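Local coordinates for protein Aln2 (Streptomyces sp. CM020, PDB 6P7L) that is a noncanonical member of the NTF2-like superfamily and probably takes part in biosynthesis of the polyketide antibiotic alnumycin, at residues 36-47 with 143-154. Sequence-based numbering, arbitrary orientation.
Sequences LYVEVTQFYARQ and DTLVRVSGVLRS
Glu-39 reaches Arg-147 as a fully stretched chain, with CG anti to the backbone N (chi1 -170°) and CD anti beyond it, while the arginine runs straight from its strand as far as CD and then bends at chi3 (-60°), swinging its guanidinium back to the helix. The two groups meet end-on and nearly coplanar: Arg-147 NH1 donates to Glu-39 OE2 at 2.7 Å, on the syn lone pair, and Arg-147 NH2 donates to Glu-39 OE1 at 2.8 Å. NH1 also donates to Gly-150 O in the type I' turn of the hairpin, approaching from above the carbonyl plane, and Leu-152 CD2 lies against one guanidinium face. A water joins Glu-39 OE2 to Leu-152 N, so that carboxylate oxygen is gripped by both arginine and water.

Further along the helix the packing turns apolar. Val-40 CG2 rests 3.9 Å from Leu-152 CD1, and Phe-43 reaches over the strand pair, its CE2 3.8 Å from Leu-145 CD2 and its CZ edge directed at Ser-154 OG. That hydroxyl accepts a 3.1 Å bond from Gln-47 NE2, whose amide is held further by Arg-157 and Thr-62. Asp-143 rises from the sheet to meet the phenol of Tyr-44, and Tyr-44 OH donates to the anti lone pair of Asp-143 OD2 at 2.6 Å. Tyr-120 and Thr-118 extend this buried network, and Arg-157 forms a salt bridge with Asp-143 OD1.

Helix 34-52 lies across the concave sheet, as in the cone-shaped NTF2-like fold. Its chemistry is graded: a bidentate ion pair ties it to the hairpin turn, leucine, valine and phenylalanine fill the middle, and toward the interior Asp-143 is held on both oxygens, OD2 by the two tyrosines and OD1 by Arg-157, which fixes the orientation of its carboxylate.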
loop_
_atom_site.group_PDB
_atom_site.type_symbol
_atom_site.label_atom_id
_atom_site.label_comp_id
_atom_site.label_asym_id
_atom_site.label_seq_id
_atom_site.Cartn_x
_atom_site.Cartn_y
_atom_site.Cartn_z
ATOM N N LEU A 36 -15.318 -10.399 -2.117
ATOM C CA LEU A 36 -15.609 -9.104 -1.505
ATOM C C LEU A 36 -14.347 -8.280 -1.353
ATOM O O LEU A 36 -14.331 -7.081 -1.658
ATOM C CB LEU A 36 -16.283 -9.266 -0.134
ATOM C CG LEU A 36 -16.553 -7.921 0.548
ATOM C CD1 LEU A 36 -17.565 -7.166 -0.333
ATOM C CD2 LEU A 36 -17.083 -8.083 1.926
ATOM N N TYR A 37 -13.265 -8.907 -0.872
ATOM C CA TYR A 37 -12.010 -8.176 -0.707
ATOM C C TYR A 37 -11.537 -7.568 -2.028
ATOM O O TYR A 37 -11.203 -6.368 -2.104
ATOM C CB TYR A 37 -10.949 -9.100 -0.131
ATOM C CG TYR A 37 -9.706 -8.364 0.188
ATOM C CD1 TYR A 37 -9.584 -7.684 1.402
ATOM C CD2 TYR A 37 -8.669 -8.284 -0.721
ATOM C CE1 TYR A 37 -8.451 -6.991 1.707
ATOM C CE2 TYR A 37 -7.517 -7.564 -0.420
ATOM C CZ TYR A 37 -7.432 -6.931 0.803
ATOM O OH TYR A 37 -6.314 -6.192 1.144
ATOM N N VAL A 38 -11.535 -8.375 -3.089
ATOM C CA VAL A 38 -11.127 -7.872 -4.391
ATOM C C VAL A 38 -12.047 -6.735 -4.821
ATOM O O VAL A 38 -11.583 -5.706 -5.323
ATOM C CB VAL A 38 -11.104 -9.013 -5.415
ATOM C CG1 VAL A 38 -10.935 -8.503 -6.839
ATOM C CG2 VAL A 38 -9.970 -9.988 -5.081
ATOM N N GLU A 39 -13.359 -6.902 -4.620
ATOM C CA GLU A 39 -14.329 -5.880 -5.007
ATOM C C GLU A 39 -14.057 -4.558 -4.295
ATOM O O GLU A 39 -14.164 -3.478 -4.901
ATOM C CB GLU A 39 -15.734 -6.363 -4.694
ATOM C CG GLU A 39 -16.802 -5.466 -5.275
ATOM C CD GLU A 39 -18.196 -5.929 -4.984
ATOM O OE1 GLU A 39 -18.397 -6.815 -4.102
ATOM O OE2 GLU A 39 -19.098 -5.402 -5.673
ATOM N N VAL A 40 -13.722 -4.632 -3.001
ATOM C CA VAL A 40 -13.394 -3.449 -2.215
ATOM C C VAL A 40 -12.123 -2.779 -2.734
ATOM O O VAL A 40 -12.077 -1.552 -2.886
ATOM C CB VAL A 40 -13.277 -3.820 -0.721
ATOM C CG1 VAL A 40 -12.684 -2.670 0.097
ATOM C CG2 VAL A 40 -14.632 -4.211 -0.153
ATOM N N THR A 41 -11.079 -3.557 -3.033
ATOM C CA THR A 41 -9.855 -2.917 -3.526
ATOM C C THR A 41 -10.114 -2.177 -4.827
ATOM O O THR A 41 -9.523 -1.116 -5.079
ATOM C CB THR A 41 -8.705 -3.903 -3.756
ATOM O OG1 THR A 41 -8.937 -4.730 -4.917
ATOM C CG2 THR A 41 -8.437 -4.774 -2.524
ATOM N N GLN A 42 -10.966 -2.738 -5.676
ATOM C CA GLN A 42 -11.231 -2.130 -6.983
ATOM C C GLN A 42 -12.111 -0.898 -6.828
ATOM O O GLN A 42 -11.935 0.093 -7.545
ATOM C CB GLN A 42 -11.870 -3.152 -7.930
ATOM C CG GLN A 42 -10.958 -4.346 -8.200
ATOM C CD GLN A 42 -9.609 -3.900 -8.719
ATOM O OE1 GLN A 42 -9.484 -3.459 -9.866
ATOM N NE2 GLN A 42 -8.617 -3.895 -7.826
ATOM N N PHE A 43 -13.089 -0.950 -5.917
ATOM C CA PHE A 43 -13.895 0.232 -5.631
ATOM C C PHE A 43 -13.019 1.409 -5.214
ATOM O O PHE A 43 -13.150 2.519 -5.734
ATOM C CB PHE A 43 -14.901 -0.085 -4.530
ATOM C CG PHE A 43 -15.691 1.120 -4.075
ATOM C CD1 PHE A 43 -16.782 1.576 -4.787
ATOM C CD2 PHE A 43 -15.322 1.784 -2.910
ATOM C CE1 PHE A 43 -17.497 2.671 -4.339
ATOM C CE2 PHE A 43 -16.008 2.878 -2.483
ATOM C CZ PHE A 43 -17.101 3.326 -3.201
ATOM N N TYR A 44 -12.112 1.180 -4.282
ATOM C CA TYR A 44 -11.311 2.277 -3.750
ATOM C C TYR A 44 -10.283 2.781 -4.769
ATOM O O TYR A 44 -10.034 3.994 -4.858
ATOM C CB TYR A 44 -10.608 1.812 -2.485
ATOM C CG TYR A 44 -11.432 1.795 -1.238
ATOM C CD1 TYR A 44 -12.229 2.876 -0.887
ATOM C CD2 TYR A 44 -11.450 0.685 -0.414
ATOM C CE1 TYR A 44 -12.988 2.852 0.269
ATOM C CE2 TYR A 44 -12.165 0.679 0.738
ATOM C CZ TYR A 44 -12.943 1.733 1.088
ATOM O OH TYR A 44 -13.697 1.730 2.230
ATOM N N ALA A 45 -9.691 1.870 -5.550
ATOM C CA ALA A 45 -8.752 2.296 -6.576
ATOM C C ALA A 45 -9.450 3.242 -7.546
ATOM O O ALA A 45 -8.936 4.329 -7.868
ATOM C CB ALA A 45 -8.180 1.072 -7.314
ATOM N N ARG A 46 -10.640 2.847 -8.011
ATOM C CA ARG A 46 -11.366 3.689 -8.962
ATOM C C ARG A 46 -11.848 4.966 -8.287
ATOM O O ARG A 46 -11.804 6.057 -8.882
ATOM C CB ARG A 46 -12.520 2.891 -9.559
ATOM C CG ARG A 46 -11.990 1.701 -10.462
ATOM C CD ARG A 46 -13.002 0.998 -11.286
ATOM N NE ARG A 46 -12.347 0.420 -12.471
ATOM C CZ ARG A 46 -11.766 -0.776 -12.502
ATOM N NH1 ARG A 46 -11.766 -1.548 -11.424
ATOM N NH2 ARG A 46 -11.198 -1.218 -13.615
ATOM N N GLN A 47 -12.290 4.871 -7.036
ATOM C CA GLN A 47 -12.781 6.068 -6.359
ATOM C C GLN A 47 -11.674 7.111 -6.209
ATOM O O GLN A 47 -11.901 8.315 -6.424
ATOM C CB GLN A 47 -13.339 5.703 -4.992
ATOM C CG GLN A 47 -14.117 6.829 -4.296
ATOM C CD GLN A 47 -14.504 6.459 -2.890
ATOM O OE1 GLN A 47 -13.627 6.134 -2.065
ATOM N NE2 GLN A 47 -15.806 6.468 -2.601
ATOM N N ASP A 143 -14.985 3.567 6.907
ATOM C CA ASP A 143 -16.033 3.672 5.907
ATOM C C ASP A 143 -17.117 2.624 6.135
ATOM O O ASP A 143 -16.862 1.544 6.676
ATOM C CB ASP A 143 -15.502 3.415 4.474
ATOM C CG ASP A 143 -14.704 4.560 3.899
ATOM O OD1 ASP A 143 -14.831 5.708 4.383
ATOM O OD2 ASP A 143 -13.911 4.247 2.955
ATOM N N THR A 144 -18.319 2.901 5.646
ATOM C CA THR A 144 -19.276 1.835 5.386
ATOM C C THR A 144 -19.628 1.901 3.907
ATOM O O THR A 144 -19.773 3.001 3.335
ATOM C CB THR A 144 -20.559 1.917 6.233
ATOM O OG1 THR A 144 -21.362 3.010 5.782
ATOM C CG2 THR A 144 -20.221 2.057 7.697
ATOM N N LEU A 145 -19.716 0.722 3.295
ATOM C CA LEU A 145 -20.107 0.566 1.905
ATOM C C LEU A 145 -21.379 -0.262 1.831
ATOM O O LEU A 145 -21.632 -1.147 2.666
ATOM C CB LEU A 145 -19.004 -0.114 1.067
ATOM C CG LEU A 145 -17.588 0.378 1.316
ATOM C CD1 LEU A 145 -16.559 -0.538 0.651
ATOM C CD2 LEU A 145 -17.454 1.799 0.859
ATOM N N VAL A 146 -22.179 0.021 0.807
ATOM C CA VAL A 146 -23.417 -0.705 0.583
ATOM C C VAL A 146 -23.499 -1.055 -0.893
ATOM O O VAL A 146 -22.891 -0.407 -1.741
ATOM C CB VAL A 146 -24.650 0.095 1.025
ATOM C CG1 VAL A 146 -24.628 0.327 2.522
ATOM C CG2 VAL A 146 -24.764 1.422 0.240
ATOM N N ARG A 147 -24.273 -2.086 -1.195
ATOM C CA ARG A 147 -24.441 -2.562 -2.563
ATOM C C ARG A 147 -25.722 -1.979 -3.156
ATOM O O ARG A 147 -26.791 -2.090 -2.554
ATOM C CB ARG A 147 -24.487 -4.089 -2.580
ATOM C CG ARG A 147 -24.307 -4.717 -3.935
ATOM C CD ARG A 147 -24.160 -6.225 -3.768
ATOM N NE ARG A 147 -22.995 -6.554 -2.938
ATOM C CZ ARG A 147 -21.742 -6.481 -3.369
ATOM N NH1 ARG A 147 -21.532 -6.093 -4.618
ATOM N NH2 ARG A 147 -20.711 -6.787 -2.559
ATOM N N VAL A 148 -25.607 -1.346 -4.329
ATOM C CA VAL A 148 -26.752 -0.743 -5.009
ATOM C C VAL A 148 -26.734 -1.225 -6.442
ATOM O O VAL A 148 -25.759 -0.980 -7.169
ATOM C CB VAL A 148 -26.714 0.801 -4.956
ATOM C CG1 VAL A 148 -27.893 1.401 -5.706
ATOM C CG2 VAL A 148 -26.706 1.246 -3.512
ATOM N N SER A 149 -27.808 -1.923 -6.839
ATOM C CA SER A 149 -27.910 -2.581 -8.140
ATOM C C SER A 149 -26.646 -3.385 -8.424
ATOM O O SER A 149 -26.057 -3.312 -9.504
ATOM C CB SER A 149 -28.226 -1.591 -9.269
ATOM O OG SER A 149 -29.224 -0.685 -8.845
ATOM N N GLY A 150 -26.144 -4.056 -7.391
ATOM C CA GLY A 150 -25.073 -5.013 -7.528
ATOM C C GLY A 150 -23.684 -4.462 -7.362
ATOM O O GLY A 150 -22.725 -5.241 -7.415
ATOM N N VAL A 151 -23.537 -3.152 -7.168
ATOM C CA VAL A 151 -22.211 -2.550 -7.141
ATOM C C VAL A 151 -22.036 -1.839 -5.811
ATOM O O VAL A 151 -22.991 -1.314 -5.234
ATOM C CB VAL A 151 -21.972 -1.574 -8.310
ATOM C CG1 VAL A 151 -22.268 -2.245 -9.646
ATOM C CG2 VAL A 151 -22.797 -0.330 -8.117
ATOM N N LEU A 152 -20.802 -1.797 -5.337
ATOM C CA LEU A 152 -20.530 -1.095 -4.089
ATOM C C LEU A 152 -20.603 0.417 -4.260
ATOM O O LEU A 152 -20.214 0.972 -5.301
ATOM C CB LEU A 152 -19.162 -1.491 -3.558
ATOM C CG LEU A 152 -19.061 -2.869 -2.920
ATOM C CD1 LEU A 152 -17.597 -3.024 -2.416
ATOM C CD2 LEU A 152 -20.041 -3.101 -1.798
ATOM N N ARG A 153 -21.091 1.074 -3.208
ATOM C CA ARG A 153 -21.170 2.523 -3.084
ATOM C C ARG A 153 -20.785 2.912 -1.662
ATOM O O ARG A 153 -20.993 2.145 -0.716
ATOM C CB ARG A 153 -22.590 3.026 -3.379
ATOM C CG ARG A 153 -23.145 2.558 -4.720
ATOM C CD ARG A 153 -22.691 3.463 -5.883
ATOM N NE ARG A 153 -23.292 4.788 -5.769
ATOM C CZ ARG A 153 -24.541 5.091 -6.090
ATOM N NH1 ARG A 153 -25.349 4.167 -6.577
ATOM N NH2 ARG A 153 -24.991 6.330 -5.918
ATOM N N SER A 154 -20.260 4.117 -1.507
ATOM C CA SER A 154 -19.937 4.648 -0.186
ATOM C C SER A 154 -21.200 5.168 0.498
ATOM O O SER A 154 -21.974 5.922 -0.107
ATOM C CB SER A 154 -18.904 5.757 -0.311
ATOM O OG SER A 154 -17.573 5.270 -0.327
HETATM O O HOH W 1 -18.727 -3.185 -6.916
#